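Local coordinates for protein Sex comb on midleg CG9495-PA (Drosophila melanogaster, PDB 1PK3) that probably acts in transcriptional repression, its SAM domain forming a copolymer with that of polyhomeotic, at residues N7-S12 with V22-E27. The protein carries 1 engineered substitution. Numbering follows the deposited sequence.
Sequences NSHLRS and VIQYIE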
loop_
_atom_site.group_PDB
_atom_site.type_symbol
_atom_site.label_atom_id
_atom_site.label_comp_id
_atom_site.label_asym_id
_atom_site.label_seq_id
_atom_site.Cartn_x
_atom_site.Cartn_y
_atom_site.Cartn_z
ATOM N N ASN A 7 14.578 2.954 -3.483
ATOM C CA ASN A 7 13.925 1.700 -3.840
ATOM C C ASN A 7 14.265 0.647 -2.792
ATOM O O ASN A 7 14.393 -0.540 -3.098
ATOM C CB ASN A 7 14.411 1.230 -5.212
ATOM C CG ASN A 7 15.906 0.975 -5.242
ATOM O OD1 ASN A 7 16.707 1.870 -4.968
ATOM N ND2 ASN A 7 16.290 -0.252 -5.574
ATOM N N SER A 8 14.403 1.096 -1.548
ATOM C CA SER A 8 14.746 0.218 -0.438
ATOM C C SER A 8 13.739 -0.897 -0.175
ATOM O O SER A 8 14.090 -1.917 0.422
ATOM C CB SER A 8 14.925 1.042 0.839
ATOM O OG SER A 8 13.733 1.733 1.170
ATOM N N HIS A 9 12.494 -0.715 -0.613
ATOM C CA HIS A 9 11.477 -1.735 -0.380
ATOM C C HIS A 9 11.860 -3.056 -1.034
ATOM O O HIS A 9 11.425 -4.121 -0.599
ATOM C CB HIS A 9 10.104 -1.283 -0.896
ATOM C CG HIS A 9 9.956 -1.349 -2.385
ATOM N ND1 HIS A 9 10.517 -0.419 -3.233
ATOM C CD2 HIS A 9 9.302 -2.232 -3.176
ATOM C CE1 HIS A 9 10.213 -0.725 -4.482
ATOM N NE2 HIS A 9 9.476 -1.821 -4.475
ATOM N N LEU A 10 12.683 -2.981 -2.074
ATOM C CA LEU A 10 13.123 -4.175 -2.785
ATOM C C LEU A 10 14.090 -5.013 -1.952
ATOM O O LEU A 10 14.117 -6.239 -2.063
ATOM C CB LEU A 10 13.802 -3.785 -4.101
ATOM C CG LEU A 10 12.961 -3.070 -5.162
ATOM C CD1 LEU A 10 13.853 -2.679 -6.330
ATOM C CD2 LEU A 10 11.833 -3.976 -5.633
ATOM N N ARG A 11 14.876 -4.347 -1.112
ATOM C CA ARG A 11 15.863 -5.031 -0.281
ATOM C C ARG A 11 15.406 -5.313 1.145
ATOM O O ARG A 11 16.230 -5.406 2.056
ATOM C CB ARG A 11 17.159 -4.219 -0.242
ATOM C CG ARG A 11 17.844 -4.077 -1.591
ATOM C CD ARG A 11 19.099 -3.229 -1.481
ATOM N NE ARG A 11 18.802 -1.846 -1.113
ATOM C CZ ARG A 11 18.109 -1.003 -1.871
ATOM N NH1 ARG A 11 17.635 -1.397 -3.045
ATOM N NH2 ARG A 11 17.892 0.240 -1.459
ATOM N N SER A 12 14.101 -5.452 1.341
ATOM C CA SER A 12 13.565 -5.730 2.668
ATOM C C SER A 12 12.233 -6.465 2.586
ATOM O O SER A 12 11.486 -6.309 1.620
ATOM C CB SER A 12 13.389 -4.426 3.450
ATOM O OG SER A 12 12.513 -3.540 2.777
ATOM N N VAL A 22 6.140 1.153 1.617
ATOM C CA VAL A 22 4.855 0.621 1.163
ATOM C C VAL A 22 4.445 1.418 -0.069
ATOM O O VAL A 22 4.030 0.855 -1.083
ATOM C CB VAL A 22 3.758 0.780 2.241
ATOM C CG1 VAL A 22 2.372 0.560 1.617
ATOM C CG2 VAL A 22 3.989 -0.216 3.371
ATOM N N ILE A 23 4.574 2.737 0.031
ATOM C CA ILE A 23 4.232 3.632 -1.066
ATOM C C ILE A 23 5.123 3.320 -2.269
ATOM O O ILE A 23 4.659 3.306 -3.411
ATOM C CB ILE A 23 4.392 5.108 -0.625
ATOM C CG1 ILE A 23 3.349 5.426 0.454
ATOM C CG2 ILE A 23 4.228 6.050 -1.819
ATOM C CD1 ILE A 23 3.505 6.789 1.105
ATOM N N GLN A 24 6.401 3.061 -2.002
ATOM C CA GLN A 24 7.351 2.717 -3.057
ATOM C C GLN A 24 6.843 1.499 -3.818
ATOM O O GLN A 24 6.833 1.479 -5.050
ATOM C CB GLN A 24 8.719 2.384 -2.457
ATOM C CG GLN A 24 9.644 3.567 -2.281
ATOM C CD GLN A 24 10.934 3.186 -1.577
ATOM O OE1 GLN A 24 11.494 2.114 -1.818
ATOM N NE2 GLN A 24 11.419 4.069 -0.712
ATOM N N TYR A 25 6.431 0.481 -3.070
ATOM C CA TYR A 25 5.925 -0.752 -3.658
ATOM C C TYR A 25 4.712 -0.487 -4.544
ATOM O O TYR A 25 4.649 -0.951 -5.683
ATOM C CB TYR A 25 5.548 -1.747 -2.555
ATOM C CG TYR A 25 4.904 -3.012 -3.070
ATOM C CD1 TYR A 25 5.584 -3.858 -3.944
ATOM C CD2 TYR A 25 3.604 -3.354 -2.702
ATOM C CE1 TYR A 25 4.984 -5.012 -4.443
ATOM C CE2 TYR A 25 2.995 -4.507 -3.197
ATOM C CZ TYR A 25 3.691 -5.330 -4.067
ATOM O OH TYR A 25 3.093 -6.466 -4.567
ATOM N N ILE A 26 3.753 0.263 -4.014
ATOM C CA ILE A 26 2.539 0.587 -4.750
ATOM C C ILE A 26 2.837 1.388 -6.016
ATOM O O ILE A 26 2.391 1.018 -7.103
ATOM C CB ILE A 26 1.560 1.378 -3.861
ATOM C CG1 ILE A 26 1.165 0.524 -2.655
ATOM C CG2 ILE A 26 0.320 1.771 -4.657
ATOM C CD1 ILE A 26 0.394 1.279 -1.598
ATOM N N GLU A 27 3.591 2.475 -5.874
ATOM C CA GLU A 27 3.948 3.330 -7.008
ATOM C C GLU A 27 4.613 2.561 -8.145
ATOM O O GLU A 27 4.199 2.651 -9.301
ATOM C CB GLU A 27 4.912 4.439 -6.574
ATOM C CG GLU A 27 4.395 5.381 -5.515
ATOM C CD GLU A 27 5.411 6.451 -5.161
ATOM O OE1 GLU A 27 6.581 6.103 -4.881
ATOM O OE2 GLU A 27 5.040 7.642 -5.155
#
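Gln24 reaches out from helix 19-29 and offers a single oxygen to His9 twice. OE1 accepts the backbone N of His9 at 3.2 Å, a nearly straight bond (168° at the hydrogen) whose donor is tilted from the amide plane, and it also takes ND1 of the same residue at 3.1 Å. This second bond uses an in-plane lone pair, with OE1 lying at the edge of the imidazole. Ring and amide are turned 76° apart. The glutamine chain is extended beyond CG, which carries the amide clear of the helix. For His9, a chi1 of 76° sets the ring between its own N and carbonyl carbon, where ND1 can share the acceptor with the main chain. One ring face lies against the helix backbone, with CD2 3.7 Å from CA of Tyr25; the opposite face meets CG of Leu10, offset toward the rim. In this all-helical SAM domain the contact lays the N-terminal arm, through its 3-10 turn 8-10, against the first helix. Cutting His9 back to an alanine would remove the ring, is likely to leave OE1 with one bond instead of two, and would probably open a gap beside Tyr25. CD2 also approaches the tyrosine ring at its edge, 4.1 Å from CD1, while Tyr25 OH bonds to the carbonyl of Leu75. Nearby, Ser8 OG hydrogen-bonds to Glu21 of the same helix, and Trp17 NE1 donates to the carbonyl of His9.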